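Local coordinates for EreC (Klebsiella pneumoniae, PDB 6XCQ), which acts as an erythromycin esterase, probably hydrolysing the lactone ester of macrolide antibiotics and so causing resistance to them, at residues F123-T128 against D196-V201; N159-R164 against E256-T261; A205-M210 against E260-M265. The protein carries 1 engineered substitution. All coordinates share one frame; numbering follows the deposited sequence.

How the contacts relate
From the N terminus, 123-128 comes first, at the start of helix 126-146. Contact 1 closes a loop from there to 196-201, which runs into helix 200-208. Contact 2 starts inside that loop, at 159-164, and ends beyond it on helix 244-267, so contacts 1 and 2 cross. Contact 3 opens after contact 1 has closed. It joins helix 200-208 to helix 244-267, where it shares Glu260 and Thr261 with contact 2. Asp196 and Lys206 link contacts 1 and 3 by a salt bridge. Leu161 packs on Leu262 between contacts 2 and 3. They tie the start of helix 126-146 and the loop after strand 151-154 to helices 200-208 and 244-267.

Contact 1. Residues F123-T128 against D196-V201; sequences FSDPLT and DGQSAV
Gln198 reaches across to Asp125 and Pro126 in a small surface contact between two helix starts. Helix 126-146 begins at Pro126 and packs beside helix 101-112. Helix 200-208 begins just after Ser199, in the helical region between strands 151-154 and 301-304. Pro126 and Gln198, with CA atoms 7.1 Å apart, form one of the two closest backbone pairs, and Leu127 and Ser199 form the other.

The amide end of Gln198 does most of the touching. Its chain bends at chi2 (-74°), which brings the amide over to Pro126 CD and Asp125 CB. The Gln198 side chain crosses the proline ring at about a right angle. Gln198 OE1 lies 3.2 Å from Pro126 CD and 3.6 Å from Asp125 CB. These are close carbon-oxygen approaches. Pro126 CD is bonded to the proline nitrogen and is probably the more polarised of the two carbons. The backbone of Gln198 takes part as well: its O lies 4.1 Å from Leu127 CB.

The other side of the amide uses water. One water donates to Asp125 OD1 at 2.6 Å. The same water accepts a weak bond from Gln198 NE2 at 3.1 Å. Asp125 OD2 is held by Gln103 NE2 of helix 101-112, so the two carboxylate oxygens have different partners. Asp125 stands at the N-cap position, but its side chain makes no capping bond.

Polar neighbours anchor both helix starts. Thr128 OG1 bonds Asn159 ND2, and Ser199 OG bonds Leu362 O.

The direct touch is therefore a mixed polar and apolar one, and the polar link between the side chains is indirect. Because its bond from Gln198 NE2 is weak, the water probably couples the amide only loosely to the carboxylate, while Gln103 gives Asp125 a second hold.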
loop_
_atom_site.group_PDB
_atom_site.type_symbol
_atom_site.label_atom_id
_atom_site.label_comp_id
_atom_site.label_asym_id
_atom_site.label_seq_id
_atom_site.Cartn_x
_atom_site.Cartn_y
_atom_site.Cartn_z
ATOM N N PHE A 123 11.944 10.260 10.464
ATOM C CA PHE A 123 11.214 10.625 9.259
ATOM C C PHE A 123 9.946 9.810 9.077
ATOM O O PHE A 123 9.331 9.877 8.006
ATOM C CB PHE A 123 12.095 10.444 8.020
ATOM C CG PHE A 123 13.333 11.283 8.026
ATOM C CD1 PHE A 123 14.474 10.856 8.693
ATOM C CD2 PHE A 123 13.357 12.509 7.369
ATOM C CE1 PHE A 123 15.624 11.634 8.695
ATOM C CE2 PHE A 123 14.506 13.292 7.371
ATOM C CZ PHE A 123 15.638 12.853 8.038
ATOM N N SER A 124 9.526 9.058 10.091
ATOM C CA SER A 124 8.463 8.089 9.892
ATOM C C SER A 124 7.611 7.991 11.144
ATOM O O SER A 124 8.091 8.198 12.261
ATOM C CB SER A 124 9.042 6.717 9.546
ATOM O OG SER A 124 9.936 6.296 10.559
ATOM N N ASP A 125 6.347 7.654 10.942
ATOM C CA ASP A 125 5.418 7.409 12.026
ATOM C C ASP A 125 5.440 5.930 12.386
ATOM O O ASP A 125 5.990 5.110 11.647
ATOM C CB ASP A 125 4.034 7.899 11.605
ATOM C CG ASP A 125 4.063 9.352 11.134
ATOM O OD1 ASP A 125 4.466 10.220 11.943
ATOM O OD2 ASP A 125 3.715 9.628 9.955
ATOM N N PRO A 126 4.875 5.556 13.543
ATOM C CA PRO A 126 5.001 4.149 13.998
ATOM C C PRO A 126 4.506 3.087 13.018
ATOM O O PRO A 126 5.212 2.096 12.790
ATOM C CB PRO A 126 4.189 4.144 15.297
ATOM C CG PRO A 126 4.333 5.547 15.828
ATOM C CD PRO A 126 4.426 6.454 14.629
ATOM N N LEU A 127 3.307 3.225 12.451
ATOM C CA LEU A 127 2.826 2.163 11.562
ATOM C C LEU A 127 3.673 2.076 10.295
ATOM O O LEU A 127 4.064 0.974 9.874
ATOM C CB LEU A 127 1.349 2.374 11.213
ATOM C CG LEU A 127 0.734 1.379 10.228
ATOM C CD1 LEU A 127 0.684 -0.061 10.815
ATOM C CD2 LEU A 127 -0.661 1.845 9.818
ATOM N N THR A 128 3.977 3.228 9.678
ATOM C CA THR A 128 4.851 3.238 8.510
ATOM C C THR A 128 6.192 2.574 8.808
ATOM O O THR A 128 6.707 1.794 7.995
ATOM C CB THR A 128 5.065 4.675 8.051
ATOM O OG1 THR A 128 3.799 5.236 7.673
ATOM C CG2 THR A 128 6.043 4.722 6.881
ATOM N N ASP A 196 -6.689 12.275 15.712
ATOM C CA ASP A 196 -5.235 12.341 15.849
ATOM C C ASP A 196 -4.606 10.986 16.170
ATOM O O ASP A 196 -3.542 10.928 16.794
ATOM C CB ASP A 196 -4.832 13.367 16.915
ATOM C CG ASP A 196 -5.359 13.022 18.299
ATOM O OD1 ASP A 196 -5.926 11.923 18.482
ATOM O OD2 ASP A 196 -5.219 13.865 19.209
ATOM N N GLY A 197 -5.241 9.892 15.765
ATOM C CA GLY A 197 -4.686 8.577 16.023
ATOM C C GLY A 197 -3.401 8.318 15.248
ATOM O O GLY A 197 -2.998 9.069 14.358
ATOM N N GLN A 198 -2.730 7.227 15.610
ATOM C CA GLN A 198 -1.552 6.772 14.881
ATOM C C GLN A 198 -1.859 5.530 14.063
ATOM O O GLN A 198 -0.946 4.919 13.484
ATOM C CB GLN A 198 -0.391 6.517 15.846
ATOM C CG GLN A 198 0.333 7.781 16.286
ATOM C CD GLN A 198 1.227 8.365 15.199
ATOM O OE1 GLN A 198 1.483 7.729 14.178
ATOM N NE2 GLN A 198 1.711 9.581 15.421
ATOM N N SER A 199 -3.131 5.148 14.001
ATOM C CA SER A 199 -3.566 4.048 13.156
ATOM C C SER A 199 -5.054 4.220 12.897
ATOM O O SER A 199 -5.736 4.998 13.571
ATOM C CB SER A 199 -3.268 2.697 13.808
ATOM O OG SER A 199 -4.166 2.478 14.875
ATOM N N ALA A 200 -5.552 3.458 11.920
ATOM C CA ALA A 200 -6.960 3.554 11.544
ATOM C C ALA A 200 -7.884 3.235 12.717
ATOM O O ALA A 200 -8.943 3.854 12.864
ATOM C CB ALA A 200 -7.262 2.625 10.365
ATOM N N VAL A 201 -7.514 2.268 13.558
ATOM C CA VAL A 201 -8.411 1.888 14.647
ATOM C C VAL A 201 -8.513 3.011 15.676
ATOM O O VAL A 201 -9.602 3.301 16.187
ATOM C CB VAL A 201 -7.966 0.555 15.280
ATOM C CG1 VAL A 201 -6.512 0.578 15.552
ATOM C CG2 VAL A 201 -8.725 0.290 16.570
HETATM O O HOH W 1 4.649 10.205 14.547
#

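Contact 2. Residues N159-R164 against E256-T261; sequences NTLNPR and EYTLET
The backbones come closest where Leu161 CA lies 5.8 Å from Thr258 CA, with Leu161 in the left-handed region (phi 51°, psi 29°). The loop contains an ST turn: Thr160 OG1 accepts from Asn162 N. The loop follows strand 151-154, the edge strand of the mixed sheet, and leads into helix 164-177. Next, Asn162 OD1 caps that helix by accepting from Arg164 N at 2.9 Å, with the donor above the carbonyl plane. These bonds shape the loop that meets helix 244-267.

The meeting is buried and mostly apolar. Two threonines, one helical turn apart, offer their methyl groups to the loop. Thr258 CG2 sits 3.5 Å from Leu161 O and 4.2 Å from Leu161 CB. Pro163 CD flanks the same methyl more distantly. Leu161 O is buried here and has no hydrogen-bond partner in the model, so the methyl covers a polar atom without satisfying it. One turn on, Leu161 CD1 packs 3.7 Å from Thr261 CG2, and the two side chains cross at about a right angle.

With CG2 anti to the backbone N, each threonine gives the loop its methyl, and OG1 bonds back to a carbonyl one turn earlier. Thr258 OG1 bonds Ser254 O. Thr261 OG1 donates to Tyr257 O at 2.9 Å, while Thr261 N reaches that oxygen from the opposite face of the carbonyl plane.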
loop_
_atom_site.group_PDB
_atom_site.type_symbol
_atom_site.label_atom_id
_atom_site.label_comp_id
_atom_site.label_asym_id
_atom_site.label_seq_id
_atom_site.Cartn_x
_atom_site.Cartn_y
_atom_site.Cartn_z
ATOM N N ASN A 159 -1.798 6.609 6.439
ATOM C CA ASN A 159 -2.127 5.309 7.022
ATOM C C ASN A 159 -2.520 5.422 8.492
ATOM O O ASN A 159 -2.855 4.409 9.122
ATOM C CB ASN A 159 -0.981 4.310 6.810
ATOM C CG ASN A 159 0.341 4.776 7.379
ATOM O OD1 ASN A 159 0.397 5.465 8.391
ATOM N ND2 ASN A 159 1.429 4.364 6.734
ATOM N N THR A 160 -2.506 6.640 9.031
ATOM C CA THR A 160 -3.089 6.974 10.324
ATOM C C THR A 160 -4.556 7.350 10.232
ATOM O O THR A 160 -5.216 7.431 11.275
ATOM C CB THR A 160 -2.348 8.162 10.945
ATOM O OG1 THR A 160 -2.383 9.249 10.013
ATOM C CG2 THR A 160 -0.896 7.813 11.258
ATOM N N LEU A 161 -5.066 7.606 9.012
ATOM C CA LEU A 161 -6.366 8.262 8.787
ATOM C C LEU A 161 -6.483 9.563 9.588
ATOM O O LEU A 161 -7.572 10.003 9.946
ATOM C CB LEU A 161 -7.549 7.323 9.080
ATOM C CG LEU A 161 -7.560 6.010 8.279
ATOM C CD1 LEU A 161 -8.822 5.158 8.555
ATOM C CD2 LEU A 161 -7.416 6.281 6.783
ATOM N N ASN A 162 -5.356 10.222 9.841
ATOM C CA ASN A 162 -5.389 11.524 10.489
ATOM C C ASN A 162 -5.283 12.592 9.406
ATOM O O ASN A 162 -4.235 12.682 8.748
ATOM C CB ASN A 162 -4.240 11.654 11.485
ATOM C CG ASN A 162 -4.169 13.030 12.138
ATOM O OD1 ASN A 162 -4.919 13.956 11.793
ATOM N ND2 ASN A 162 -3.256 13.168 13.092
ATOM N N PRO A 163 -6.315 13.408 9.183
ATOM C CA PRO A 163 -6.276 14.401 8.091
ATOM C C PRO A 163 -5.485 15.663 8.390
ATOM O O PRO A 163 -5.474 16.572 7.546
ATOM C CB PRO A 163 -7.758 14.744 7.895
ATOM C CG PRO A 163 -8.340 14.611 9.268
ATOM C CD PRO A 163 -7.603 13.421 9.899
ATOM N N ARG A 164 -4.820 15.749 9.545
ATOM C CA ARG A 164 -4.166 16.991 9.942
ATOM C C ARG A 164 -3.160 17.469 8.898
ATOM O O ARG A 164 -3.205 18.629 8.480
ATOM C CB ARG A 164 -3.475 16.822 11.294
ATOM C CG ARG A 164 -2.919 18.142 11.828
ATOM C CD ARG A 164 -1.812 17.933 12.851
ATOM N NE ARG A 164 -0.622 17.308 12.274
ATOM C CZ ARG A 164 -0.182 16.098 12.608
ATOM N NH1 ARG A 164 0.910 15.603 12.039
ATOM N NH2 ARG A 164 -0.837 15.382 13.512
ATOM N N GLU A 256 -11.195 13.876 1.584
ATOM C CA GLU A 256 -12.526 13.334 1.319
ATOM C C GLU A 256 -12.563 11.825 1.544
ATOM O O GLU A 256 -13.479 11.302 2.185
ATOM C CB GLU A 256 -12.953 13.662 -0.106
ATOM C CG GLU A 256 -14.279 13.050 -0.536
ATOM C CD GLU A 256 -14.473 13.132 -2.055
ATOM O OE1 GLU A 256 -15.584 13.473 -2.522
ATOM O OE2 GLU A 256 -13.499 12.848 -2.789
ATOM N N TYR A 257 -11.580 11.107 1.006
ATOM C CA TYR A 257 -11.574 9.655 1.174
ATOM C C TYR A 257 -11.162 9.258 2.585
ATOM O O TYR A 257 -11.536 8.172 3.056
ATOM C CB TYR A 257 -10.664 9.015 0.127
ATOM C CG TYR A 257 -11.346 8.780 -1.217
ATOM C CD1 TYR A 257 -11.550 9.823 -2.124
ATOM C CD2 TYR A 257 -11.791 7.513 -1.569
ATOM C CE1 TYR A 257 -12.184 9.600 -3.361
ATOM C CE2 TYR A 257 -12.407 7.276 -2.783
ATOM C CZ TYR A 257 -12.609 8.314 -3.675
ATOM O OH TYR A 257 -13.238 8.042 -4.857
ATOM N N THR A 258 -10.411 10.112 3.284
ATOM C CA THR A 258 -10.087 9.801 4.678
ATOM C C THR A 258 -11.336 9.812 5.551
ATOM O O THR A 258 -11.565 8.888 6.340
ATOM C CB THR A 258 -9.045 10.777 5.216
ATOM O OG1 THR A 258 -7.819 10.559 4.524
ATOM C CG2 THR A 258 -8.806 10.523 6.684
ATOM N N LEU A 259 -12.172 10.845 5.410
ATOM C CA LEU A 259 -13.406 10.910 6.190
ATOM C C LEU A 259 -14.342 9.742 5.865
ATOM O O LEU A 259 -14.949 9.147 6.768
ATOM C CB LEU A 259 -14.107 12.257 5.948
ATOM C CG LEU A 259 -13.336 13.535 6.329
ATOM C CD1 LEU A 259 -14.256 14.776 6.395
ATOM C CD2 LEU A 259 -12.575 13.359 7.653
ATOM N N GLU A 260 -14.484 9.397 4.583
ATOM C CA GLU A 260 -15.375 8.290 4.241
ATOM C C GLU A 260 -14.823 6.968 4.775
ATOM O O GLU A 260 -15.578 6.122 5.269
ATOM C CB GLU A 260 -15.587 8.237 2.727
ATOM C CG GLU A 260 -16.351 7.002 2.223
ATOM C CD GLU A 260 -17.767 6.874 2.779
ATOM O OE1 GLU A 260 -18.262 7.797 3.467
ATOM O OE2 GLU A 260 -18.395 5.826 2.515
ATOM N N THR A 261 -13.502 6.803 4.742
ATOM C CA THR A 261 -12.896 5.581 5.266
ATOM C C THR A 261 -13.034 5.507 6.787
ATOM O O THR A 261 -13.261 4.423 7.338
ATOM C CB THR A 261 -11.437 5.501 4.818
ATOM O OG1 THR A 261 -11.412 5.320 3.405
ATOM C CG2 THR A 261 -10.711 4.295 5.467
#

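Contact 3. Residues A205-M210 against E260-M265; sequences AKWGEM and ETLRIM
Trp207 lays its indole against Leu262 and Arg263, joining helix 200-208 to helix 244-267. Its CG is anti to the backbone N (chi1 173°), which carries the ring toward the partner helix. Trp207 CB is 4.1 Å from Leu262 CB. One atom further, Trp207 CG lies 3.8 Å from that same carbon. Leu262 CB stands over one face of the indole, a CH-pi contact with the five-membered ring: it is 4.0 Å from the ring centroid and 17° off the normal.

The contact then divides around the ring. Trp207 CD1 comes 3.7 Å from the backbone oxygen Leu262 O. Next to CD1, Trp207 NE1 lies 3.5 Å from Arg263 CA, with Arg263 CB close behind. Trp207 CE3 meets Leu262 CD1 at 4.0 Å. At the far end, Trp207 CZ3 lies 3.9 Å from Leu259 CD2; the indole also touches Arg266 of helix 244-267.

Arg263 turns its charged end away from the tryptophan. Its NE and NH2 grip Glu260 side-on, one nitrogen to each carboxylate oxygen. Arg263 NH2 to Glu260 OE2, at 2.6 Å, is a salt bridge. Both oxygens lie nearly in the guanidinium plane.

This is helix-to-helix packing through one large aromatic side chain, within the helical region between strands 151-154 and 301-304 of the esterase fold.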
loop_
_atom_site.group_PDB
_atom_site.type_symbol
_atom_site.label_atom_id
_atom_site.label_comp_id
_atom_site.label_asym_id
_atom_site.label_seq_id
_atom_site.Cartn_x
_atom_site.Cartn_y
_atom_site.Cartn_z
ATOM N N ALA A 205 -11.913 5.405 16.119
ATOM C CA ALA A 205 -12.531 5.550 17.434
ATOM C C ALA A 205 -12.761 7.019 17.784
ATOM O O ALA A 205 -13.811 7.374 18.334
ATOM C CB ALA A 205 -11.666 4.870 18.495
ATOM N N LYS A 206 -11.799 7.898 17.469
ATOM C CA LYS A 206 -12.010 9.324 17.715
ATOM C C LYS A 206 -13.111 9.888 16.818
ATOM O O LYS A 206 -13.870 10.770 17.236
ATOM C CB LYS A 206 -10.708 10.103 17.503
ATOM C CG LYS A 206 -9.593 9.774 18.485
ATOM C CD LYS A 206 -9.709 10.621 19.746
ATOM C CE LYS A 206 -8.341 11.003 20.298
ATOM N NZ LYS A 206 -8.153 12.495 20.306
ATOM N N TRP A 207 -13.207 9.392 15.583
ATOM C CA TRP A 207 -14.271 9.805 14.672
ATOM C C TRP A 207 -15.645 9.490 15.256
ATOM O O TRP A 207 -16.553 10.329 15.236
ATOM C CB TRP A 207 -14.076 9.111 13.321
ATOM C CG TRP A 207 -15.205 9.304 12.316
ATOM C CD1 TRP A 207 -16.191 8.422 12.020
ATOM C CD2 TRP A 207 -15.425 10.451 11.478
ATOM N NE1 TRP A 207 -17.027 8.942 11.052
ATOM C CE2 TRP A 207 -16.576 10.189 10.706
ATOM C CE3 TRP A 207 -14.762 11.673 11.312
ATOM C CZ2 TRP A 207 -17.079 11.106 9.772
ATOM C CZ3 TRP A 207 -15.267 12.591 10.390
ATOM C CH2 TRP A 207 -16.416 12.300 9.631
ATOM N N GLY A 208 -15.812 8.277 15.784
ATOM C CA GLY A 208 -17.072 7.875 16.386
ATOM C C GLY A 208 -17.446 8.659 17.626
ATOM O O GLY A 208 -18.615 8.633 18.030
ATOM N N GLU A 209 -16.489 9.365 18.234
ATOM C CA GLU A 209 -16.808 10.216 19.372
ATOM C C GLU A 209 -17.387 11.568 18.959
ATOM O O GLU A 209 -17.957 12.271 19.804
ATOM C CB GLU A 209 -15.558 10.408 20.231
ATOM C CG GLU A 209 -15.266 9.202 21.117
ATOM C CD GLU A 209 -13.834 9.157 21.611
ATOM O OE1 GLU A 209 -13.403 8.074 22.064
ATOM O OE2 GLU A 209 -13.138 10.197 21.544
ATOM N N MET A 210 -17.259 11.950 17.688
ATOM C CA MET A 210 -17.882 13.182 17.220
ATOM C C MET A 210 -19.387 12.990 17.075
ATOM O O MET A 210 -19.874 11.896 16.783
ATOM C CB MET A 210 -17.285 13.619 15.875
ATOM C CG MET A 210 -15.806 13.972 15.910
ATOM S SD MET A 210 -15.144 14.446 14.287
ATOM C CE MET A 210 -16.311 15.725 13.844
ATOM N N GLU A 260 -14.484 9.397 4.583
ATOM C CA GLU A 260 -15.375 8.290 4.241
ATOM C C GLU A 260 -14.823 6.968 4.775
ATOM O O GLU A 260 -15.578 6.122 5.269
ATOM C CB GLU A 260 -15.587 8.237 2.727
ATOM C CG GLU A 260 -16.351 7.002 2.223
ATOM C CD GLU A 260 -17.767 6.874 2.779
ATOM O OE1 GLU A 260 -18.262 7.797 3.467
ATOM O OE2 GLU A 260 -18.395 5.826 2.515
ATOM N N THR A 261 -13.502 6.803 4.742
ATOM C CA THR A 261 -12.896 5.581 5.266
ATOM C C THR A 261 -13.034 5.507 6.787
ATOM O O THR A 261 -13.261 4.423 7.338
ATOM C CB THR A 261 -11.437 5.501 4.818
ATOM O OG1 THR A 261 -11.412 5.320 3.405
ATOM C CG2 THR A 261 -10.711 4.295 5.467
ATOM N N LEU A 262 -12.956 6.655 7.476
ATOM C CA LEU A 262 -13.226 6.684 8.915
ATOM C C LEU A 262 -14.660 6.256 9.218
ATOM O O LEU A 262 -14.906 5.453 10.126
ATOM C CB LEU A 262 -12.959 8.079 9.466
ATOM C CG LEU A 262 -11.500 8.498 9.578
ATOM C CD1 LEU A 262 -11.403 10.013 9.799
ATOM C CD2 LEU A 262 -10.808 7.723 10.703
ATOM N N ARG A 263 -15.622 6.789 8.465
ATOM C CA ARG A 263 -17.014 6.379 8.621
ATOM C C ARG A 263 -17.179 4.887 8.382
ATOM O O ARG A 263 -17.885 4.206 9.134
ATOM C CB ARG A 263 -17.907 7.170 7.663
ATOM C CG ARG A 263 -19.403 6.862 7.793
ATOM C CD ARG A 263 -20.202 7.310 6.551
ATOM N NE ARG A 263 -19.902 6.481 5.376
ATOM C CZ ARG A 263 -20.378 5.255 5.187
ATOM N NH1 ARG A 263 -21.195 4.712 6.084
ATOM N NH2 ARG A 263 -20.055 4.577 4.100
ATOM N N ILE A 264 -16.535 4.361 7.340
ATOM C CA ILE A 264 -16.652 2.936 7.048
ATOM C C ILE A 264 -15.981 2.108 8.142
ATOM O O ILE A 264 -16.556 1.136 8.636
ATOM C CB ILE A 264 -16.064 2.625 5.662
ATOM C CG1 ILE A 264 -16.929 3.257 4.566
ATOM C CG2 ILE A 264 -15.980 1.116 5.449
ATOM C CD1 ILE A 264 -16.192 3.368 3.239
ATOM N N MET A 265 -14.744 2.467 8.515
ATOM C CA MET A 265 -14.025 1.733 9.559
ATOM C C MET A 265 -14.859 1.615 10.824
ATOM O O MET A 265 -14.801 0.596 11.524
ATOM C CB MET A 265 -12.690 2.417 9.880
ATOM C CG MET A 265 -11.454 1.835 9.185
ATOM S SD MET A 265 -11.620 1.660 7.388
ATOM C CE MET A 265 -11.783 -0.103 7.152
#